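Local coordinates for glycosylation Associate Protein 2 (Streptococcus agalactiae serotype V, PDB 6OYC) that probably helps glycosylate and export serine-rich adhesins through the accessory Sec system, working in a complex with its partner proteins Gap1 and Gap3, at residues D34-F39 against S75-F80; T400-E405 against T415-Q420. All blocks are in the same frame, centred on the assembly; numbering follows the deposited sequence.

Interaction 1: residues D34-F39 against S75-F80; sequences DQISDF and SSLSSF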
ATOM      1  N   ASP B  34      37.937  -0.032   0.095  1.00 47.54           N
ATOM      2  CA  ASP B  34      38.896   0.693   0.923  1.00 44.99           C
ATOM      3  C   ASP B  34      38.772   2.206   0.802  1.00 47.77           C
ATOM      4  O   ASP B  34      39.562   2.922   1.425  1.00 49.39           O
ATOM      5  CB  ASP B  34      40.312   0.286   0.537  1.00 45.02           C
ATOM      6  CG  ASP B  34      40.526   0.369  -0.961  1.00 57.48           C
ATOM      7  OD1 ASP B  34      40.741   1.493  -1.472  1.00 52.51           O
ATOM      8  OD2 ASP B  34      40.413  -0.685  -1.636  1.00 67.15           O
ATOM      9  N   GLN B  35      37.829   2.722   0.011  1.00 46.90           N
ATOM     10  CA  GLN B  35      37.691   4.161  -0.182  1.00 41.28           C
ATOM     11  C   GLN B  35      36.531   4.743   0.597  1.00 35.31           C
ATOM     12  O   GLN B  35      36.230   5.929   0.438  1.00 36.24           O
ATOM     13  CB  GLN B  35      37.509   4.491  -1.662  1.00 41.79           C
ATOM     14  CG  GLN B  35      38.690   4.204  -2.534  1.00 45.83           C
ATOM     15  CD  GLN B  35      38.430   4.631  -3.960  1.00 50.45           C
ATOM     16  OE1 GLN B  35      37.696   3.968  -4.700  1.00 51.06           O
ATOM     17  NE2 GLN B  35      39.004   5.758  -4.347  1.00 57.14           N
ATOM     18  N   ILE B  36      35.871   3.939   1.428  1.00 37.44           N
ATOM     19  CA  ILE B  36      34.658   4.390   2.103  1.00 38.37           C
ATOM     20  C   ILE B  36      34.931   5.621   2.957  1.00 41.91           C
ATOM     21  O   ILE B  36      34.117   6.560   3.000  1.00 37.36           O
ATOM     22  CB  ILE B  36      34.071   3.242   2.936  1.00 35.23           C
ATOM     23  CG1 ILE B  36      33.527   2.177   1.996  1.00 34.73           C
ATOM     24  CG2 ILE B  36      32.967   3.764   3.850  1.00 35.60           C
ATOM     25  CD1 ILE B  36      32.894   1.007   2.721  1.00 39.66           C
ATOM     26  N   SER B  37      36.086   5.641   3.641  1.00 38.94           N
ATOM     27  CA  SER B  37      36.393   6.728   4.564  1.00 39.72           C
ATOM     28  C   SER B  37      36.528   8.055   3.822  1.00 37.24           C
ATOM     29  O   SER B  37      35.992   9.081   4.261  1.00 36.95           O
ATOM     30  CB  SER B  37      37.677   6.414   5.347  1.00 40.19           C
ATOM     31  OG  SER B  37      38.120   7.570   6.045  1.00 40.06           O
ATOM     32  N   ASP B  38      37.251   8.056   2.701  1.00 35.92           N
ATOM     33  CA  ASP B  38      37.280   9.247   1.853  1.00 41.30           C
ATOM     34  C   ASP B  38      35.872   9.700   1.490  1.00 39.27           C
ATOM     35  O   ASP B  38      35.561  10.896   1.559  1.00 39.10           O
ATOM     36  CB  ASP B  38      38.093   8.990   0.587  1.00 42.29           C
ATOM     37  CG  ASP B  38      39.562   8.785   0.881  1.00 50.94           C
ATOM     38  OD1 ASP B  38      40.010   9.264   1.943  1.00 50.43           O
ATOM     39  OD2 ASP B  38      40.267   8.146   0.064  1.00 53.01           O
ATOM     40  N   PHE B  39      34.990   8.757   1.145  1.00 35.57           N
ATOM     41  CA  PHE B  39      33.629   9.148   0.799  1.00 32.00           C
ATOM     42  C   PHE B  39      32.942   9.849   1.970  1.00 32.26           C
ATOM     43  O   PHE B  39      32.290  10.883   1.787  1.00 34.63           O
ATOM     44  CB  PHE B  39      32.811   7.939   0.336  1.00 31.71           C
ATOM     45  CG  PHE B  39      31.370   8.269   0.085  1.00 33.50           C
ATOM     46  CD1 PHE B  39      30.971   8.821  -1.126  1.00 30.94           C
ATOM     47  CD2 PHE B  39      30.428   8.099   1.084  1.00 31.32           C
ATOM     48  CE1 PHE B  39      29.645   9.152  -1.352  1.00 34.18           C
ATOM     49  CE2 PHE B  39      29.088   8.437   0.865  1.00 35.92           C
ATOM     50  CZ  PHE B  39      28.700   8.967  -0.347  1.00 33.60           C
ATOM     51  N   SER B  75      29.816   0.289   7.977  1.00 32.50           N
ATOM     52  CA  SER B  75      28.852   0.855   8.917  1.00 32.76           C
ATOM     53  C   SER B  75      28.786   2.376   8.828  1.00 34.57           C
ATOM     54  O   SER B  75      27.733   2.972   9.095  1.00 33.85           O
ATOM     55  CB  SER B  75      29.215   0.441  10.339  1.00 34.78           C
ATOM     56  OG  SER B  75      29.109  -0.952  10.497  1.00 35.17           O
ATOM     57  N   SER B  76      29.895   3.028   8.473  1.00 29.78           N
ATOM     58  CA  SER B  76      29.846   4.480   8.385  1.00 32.68           C
ATOM     59  C   SER B  76      28.991   4.989   7.221  1.00 35.90           C
ATOM     60  O   SER B  76      28.737   6.196   7.155  1.00 34.81           O
ATOM     61  CB  SER B  76      31.261   5.049   8.283  1.00 30.05           C
ATOM     62  OG  SER B  76      31.877   4.695   7.062  1.00 34.65           O
ATOM     63  N   LEU B  77      28.531   4.120   6.310  1.00 31.73           N
ATOM     64  CA  LEU B  77      27.612   4.586   5.277  1.00 34.86           C
ATOM     65  C   LEU B  77      26.173   4.637   5.764  1.00 34.27           C
ATOM     66  O   LEU B  77      25.298   5.083   5.021  1.00 32.73           O
ATOM     67  CB  LEU B  77      27.716   3.706   4.030  1.00 30.34           C
ATOM     68  CG  LEU B  77      29.115   3.732   3.402  1.00 34.35           C
ATOM     69  CD1 LEU B  77      29.179   2.875   2.147  1.00 32.37           C
ATOM     70  CD2 LEU B  77      29.561   5.166   3.104  1.00 30.97           C
ATOM     71  N   SER B  78      25.925   4.230   7.007  1.00 33.04           N
ATOM     72  CA  SER B  78      24.565   4.134   7.513  1.00 30.34           C
ATOM     73  C   SER B  78      23.869   5.488   7.564  1.00 34.63           C
ATOM     74  O   SER B  78      22.656   5.564   7.341  1.00 36.70           O
ATOM     75  CB  SER B  78      24.599   3.498   8.901  1.00 32.61           C
ATOM     76  OG  SER B  78      23.345   3.601   9.531  1.00 40.44           O
ATOM     77  N   SER B  79      24.608   6.568   7.843  1.00 33.88           N
ATOM     78  CA  SER B  79      23.968   7.875   7.944  1.00 36.63           C
ATOM     79  C   SER B  79      23.431   8.366   6.604  1.00 37.42           C
ATOM     80  O   SER B  79      22.562   9.244   6.583  1.00 36.89           O
ATOM     81  CB  SER B  79      24.950   8.912   8.514  1.00 34.98           C
ATOM     82  OG  SER B  79      25.928   9.284   7.541  1.00 35.23           O
ATOM     83  N   PHE B  80      23.923   7.827   5.486  1.00 37.60           N
ATOM     84  CA  PHE B  80      23.628   8.380   4.173  1.00 37.62           C
ATOM     85  C   PHE B  80      22.493   7.676   3.430  1.00 35.87           C
ATOM     86  O   PHE B  80      22.114   8.150   2.360  1.00 38.15           O
ATOM     87  CB  PHE B  80      24.889   8.340   3.292  1.00 37.30           C
ATOM     88  CG  PHE B  80      26.068   9.056   3.886  1.00 42.18           C
ATOM     89  CD1 PHE B  80      26.132  10.452   3.874  1.00 37.26           C
ATOM     90  CD2 PHE B  80      27.117   8.339   4.464  1.00 37.21           C
ATOM     91  CE1 PHE B  80      27.221  11.117   4.434  1.00 41.83           C
ATOM     92  CE2 PHE B  80      28.207   9.001   5.023  1.00 39.45           C
ATOM     93  CZ  PHE B  80      28.261  10.394   5.008  1.00 39.86           C
TER
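Beside the parallel sheet of the N-terminal region, the first turn of helix 36-52 meets the loop between strands 62-65 and 86-89, through Ile36 and Phe39 on one side and Ser76, Leu77 and Phe80 on the other. Leu77 CD2 lies 3.8 Å from Ile36 CG2 and 3.7 Å from Phe39 CD2, so one methyl serves two residues on the same face of the helix. Leucine suits this place because its branch at CG carries the methyls well out from the loop backbone; the β-branched Ile36 instead offers CG2 close to its own helix. Helix 36-52 is the connection of a beta-alpha-beta crossover from strand 26-31 to strand 62-65. It passes over strand 6-11, whose Val11 touches Ile36 and Leu77 and whose Leu9 touches Phe39, and the loop after 62-65 folds back on its first turn. With CG anti to the backbone N (chi1 175°), the Phe39 ring is carried off the helix toward Leu77 and Phe80. Flat, wide rings allow a T-shaped pair, planes at 76° and centroids 5.5 Å apart: the edge of Phe39 meets one face of Phe80, CE2 lying 4.1 Å from Phe80 CD2. Phe80 also leans on Glu43, Asn44 and Leu47 farther along the helix. Partly exposed Ser76 touches Ile36 CG2 with OG at 3.5 Å; serine suits here because Glu73 O satisfies that hydroxyl.

Interaction 2: residues T400-E405 against T415-Q420; sequences TVAQRE and TSLDIQ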
ATOM      1  N   THR B 400     -24.891  -0.296   9.957  1.00 50.09           N
ATOM      2  CA  THR B 400     -25.542   0.937  10.389  1.00 52.40           C
ATOM      3  C   THR B 400     -25.141   2.117   9.507  1.00 53.45           C
ATOM      4  O   THR B 400     -25.991   2.943   9.144  1.00 52.22           O
ATOM      5  CB  THR B 400     -25.202   1.220  11.858  1.00 52.03           C
ATOM      6  OG1 THR B 400     -25.844   0.247  12.696  1.00 44.05           O
ATOM      7  CG2 THR B 400     -25.631   2.634  12.261  1.00 40.11           C
ATOM      8  N   VAL B 401     -23.852   2.224   9.162  1.00 49.57           N
ATOM      9  CA  VAL B 401     -23.425   3.267   8.231  1.00 50.71           C
ATOM     10  C   VAL B 401     -24.180   3.133   6.916  1.00 51.51           C
ATOM     11  O   VAL B 401     -24.599   4.131   6.309  1.00 49.78           O
ATOM     12  CB  VAL B 401     -21.902   3.209   8.022  1.00 53.04           C
ATOM     13  CG1 VAL B 401     -21.449   4.244   6.967  1.00 44.86           C
ATOM     14  CG2 VAL B 401     -21.172   3.411   9.359  1.00 48.39           C
ATOM     15  N   ALA B 402     -24.386   1.889   6.478  1.00 51.07           N
ATOM     16  CA  ALA B 402     -25.133   1.628   5.258  1.00 50.33           C
ATOM     17  C   ALA B 402     -26.546   2.191   5.359  1.00 56.09           C
ATOM     18  O   ALA B 402     -26.961   3.006   4.526  1.00 54.98           O
ATOM     19  CB  ALA B 402     -25.154   0.123   4.979  1.00 43.13           C
ATOM     20  N   GLN B 403     -27.284   1.793   6.401  1.00 57.28           N
ATOM     21  CA  GLN B 403     -28.659   2.262   6.572  1.00 57.62           C
ATOM     22  C   GLN B 403     -28.753   3.780   6.638  1.00 58.83           C
ATOM     23  O   GLN B 403     -29.753   4.352   6.207  1.00 63.05           O
ATOM     24  CB  GLN B 403     -29.261   1.643   7.822  1.00 59.84           C
ATOM     25  CG  GLN B 403     -29.357   0.140   7.728  1.00 59.07           C
ATOM     26  CD  GLN B 403     -30.421  -0.285   6.747  1.00 60.54           C
ATOM     27  OE1 GLN B 403     -31.299   0.501   6.411  1.00 63.74           O
ATOM     28  NE2 GLN B 403     -30.347  -1.526   6.273  1.00 59.95           N
ATOM     29  N   ARG B 404     -27.721   4.451   7.135  1.00 57.87           N
ATOM     30  CA  ARG B 404     -27.715   5.907   7.118  1.00 63.16           C
ATOM     31  C   ARG B 404     -27.920   6.479   5.714  1.00 61.90           C
ATOM     32  O   ARG B 404     -28.209   7.673   5.582  1.00 62.58           O
ATOM     33  CB  ARG B 404     -26.400   6.402   7.729  1.00 67.78           C
ATOM     34  CG  ARG B 404     -26.285   7.901   7.919  1.00 74.58           C
ATOM     35  CD  ARG B 404     -25.003   8.389   7.275  1.00 80.06           C
ATOM     36  NE  ARG B 404     -24.903   9.844   7.195  1.00 84.94           N
ATOM     37  CZ  ARG B 404     -25.484  10.584   6.254  1.00 91.30           C
ATOM     38  NH1 ARG B 404     -26.224  10.008   5.309  1.00 84.28           N
ATOM     39  NH2 ARG B 404     -25.329  11.902   6.260  1.00 95.83           N
ATOM     40  N   GLU B 405     -27.798   5.659   4.666  1.00 59.68           N
ATOM     41  CA  GLU B 405     -28.005   6.146   3.309  1.00 59.70           C
ATOM     42  C   GLU B 405     -29.479   6.216   2.930  1.00 62.81           C
ATOM     43  O   GLU B 405     -29.823   6.922   1.976  1.00 67.06           O
ATOM     44  CB  GLU B 405     -27.237   5.278   2.300  1.00 57.75           C
ATOM     45  CG  GLU B 405     -25.705   5.311   2.457  1.00 56.49           C
ATOM     46  CD  GLU B 405     -25.125   6.714   2.310  1.00 59.18           C
ATOM     47  OE1 GLU B 405     -25.419   7.375   1.287  1.00 57.64           O
ATOM     48  OE2 GLU B 405     -24.379   7.157   3.214  1.00 61.94           O
ATOM     49  N   THR B 415     -20.553   4.829  -0.715  1.00 43.70           N
ATOM     50  CA  THR B 415     -19.765   3.614  -0.951  1.00 40.96           C
ATOM     51  C   THR B 415     -19.975   2.532   0.110  1.00 41.67           C
ATOM     52  O   THR B 415     -19.577   1.381  -0.094  1.00 40.93           O
ATOM     53  CB  THR B 415     -18.270   3.942  -1.023  1.00 44.84           C
ATOM     54  OG1 THR B 415     -17.516   2.750  -1.312  1.00 37.78           O
ATOM     55  CG2 THR B 415     -17.784   4.528   0.312  1.00 44.64           C
ATOM     56  N   SER B 416     -20.573   2.879   1.253  1.00 42.81           N
ATOM     57  CA  SER B 416     -20.829   1.866   2.273  1.00 41.09           C
ATOM     58  C   SER B 416     -21.788   0.804   1.758  1.00 43.22           C
ATOM     59  O   SER B 416     -21.738  -0.353   2.202  1.00 42.88           O
ATOM     60  CB  SER B 416     -21.386   2.510   3.548  1.00 47.78           C
ATOM     61  OG  SER B 416     -22.633   3.160   3.333  1.00 46.17           O
ATOM     62  N   LEU B 417     -22.666   1.174   0.822  1.00 43.54           N
ATOM     63  CA  LEU B 417     -23.558   0.191   0.213  1.00 42.76           C
ATOM     64  C   LEU B 417     -22.765  -0.855  -0.555  1.00 43.32           C
ATOM     65  O   LEU B 417     -23.059  -2.054  -0.479  1.00 44.76           O
ATOM     66  CB  LEU B 417     -24.563   0.892  -0.704  1.00 45.18           C
ATOM     67  CG  LEU B 417     -25.378   2.013  -0.048  1.00 46.68           C
ATOM     68  CD1 LEU B 417     -26.518   2.473  -0.936  1.00 44.24           C
ATOM     69  CD2 LEU B 417     -25.909   1.555   1.308  1.00 44.75           C
ATOM     70  N   ASP B 418     -21.741  -0.421  -1.289  1.00 44.18           N
ATOM     71  CA  ASP B 418     -20.878  -1.381  -1.972  1.00 42.93           C
ATOM     72  C   ASP B 418     -20.090  -2.220  -0.981  1.00 41.04           C
ATOM     73  O   ASP B 418     -19.861  -3.412  -1.222  1.00 42.27           O
ATOM     74  CB  ASP B 418     -19.945  -0.644  -2.922  1.00 39.12           C
ATOM     75  CG  ASP B 418     -20.703   0.046  -4.042  1.00 47.23           C
ATOM     76  OD1 ASP B 418     -21.577  -0.611  -4.675  1.00 45.36           O
ATOM     77  OD2 ASP B 418     -20.439   1.247  -4.274  1.00 48.00           O
ATOM     78  N   ILE B 419     -19.702  -1.634   0.148  1.00 42.70           N
ATOM     79  CA  ILE B 419     -19.004  -2.405   1.170  1.00 41.90           C
ATOM     80  C   ILE B 419     -19.917  -3.478   1.757  1.00 44.78           C
ATOM     81  O   ILE B 419     -19.479  -4.607   2.006  1.00 45.39           O
ATOM     82  CB  ILE B 419     -18.446  -1.461   2.242  1.00 41.51           C
ATOM     83  CG1 ILE B 419     -17.493  -0.459   1.580  1.00 41.49           C
ATOM     84  CG2 ILE B 419     -17.732  -2.251   3.323  1.00 41.90           C
ATOM     85  CD1 ILE B 419     -16.930   0.603   2.524  1.00 40.28           C
ATOM     86  N   GLN B 420     -21.202  -3.159   1.971  1.00 41.94           N
ATOM     87  CA  GLN B 420     -22.126  -4.195   2.430  1.00 45.55           C
ATOM     88  C   GLN B 420     -22.344  -5.254   1.357  1.00 48.03           C
ATOM     89  O   GLN B 420     -22.424  -6.453   1.667  1.00 46.87           O
ATOM     90  CB  GLN B 420     -23.477  -3.604   2.847  1.00 44.90           C
ATOM     91  CG  GLN B 420     -24.422  -4.696   3.385  1.00 44.83           C
ATOM     92  CD  GLN B 420     -25.619  -4.161   4.152  1.00 49.62           C
ATOM     93  OE1 GLN B 420     -25.507  -3.210   4.935  1.00 47.86           O
ATOM     94  NE2 GLN B 420     -26.783  -4.772   3.922  1.00 51.41           N
TER
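Ser416 and Ala402 bring the two segments closest, their CA atoms 5.2 Å apart, a spacing that small side chains permit. Ser416 CB rests 3.8 Å from Val401 CG1, and its OG lies 3.5 Å from Ala402 CA. That hydroxyl stands between the backbone N and the carbonyl carbon (chi1 62°) and hydrogen-bonds to Phe413 O, so a polar group is satisfied although the residue is buried. Leu417 comes next, reaching across with one branch: CD2 lies 4.0 Å from Ala402 CB and 3.9 Å from Glu405 CG, and it also meets Ala402 O at 3.7 Å. Glu405 thus lends its aliphatic part to the leucine, the two side chains crossing obliquely, while its OE2 accepts a hydrogen bond from Phe413 N. One turn on, the anti chi1 (-178°) and extended chain of Gln420 carry its amide group toward the other helix, where OE1 lies 3.4 Å from Ala402 CB. A glutamine is long enough to reach that helix and polar enough to bond beyond it: OE1 pairs with Ser432 OG and NE2 with Asp426 O. The two segments form a close contact in the part of the chain connecting strand 388-392 to strand 452-458, in an α/β-hydrolase-like domain. Val401 lies near, without touching, Ser371, His491 and Asp461, which have the geometry of a Ser-His-Asp triad, though whether they are catalytic is not established.

Overall arrangement
Interactions 1 and 2 lie on opposite sides of the chain's centre, with their own centres 55 Å apart and nearest atoms about 40 Å apart, so neither touches the other. They follow in series along the chain: 34-39 and 75-80 close the first before 400-405 and 415-420 open the second. Interaction 1 accompanies the five-strand parallel sheet near the N-terminus, interaction 2 the mixed eight-strand sheet of the hydrolase-like region, and two antiparallel sheets come between them in sequence. Each joins elements within its own sheet-centred region, with no sheet or helix in common.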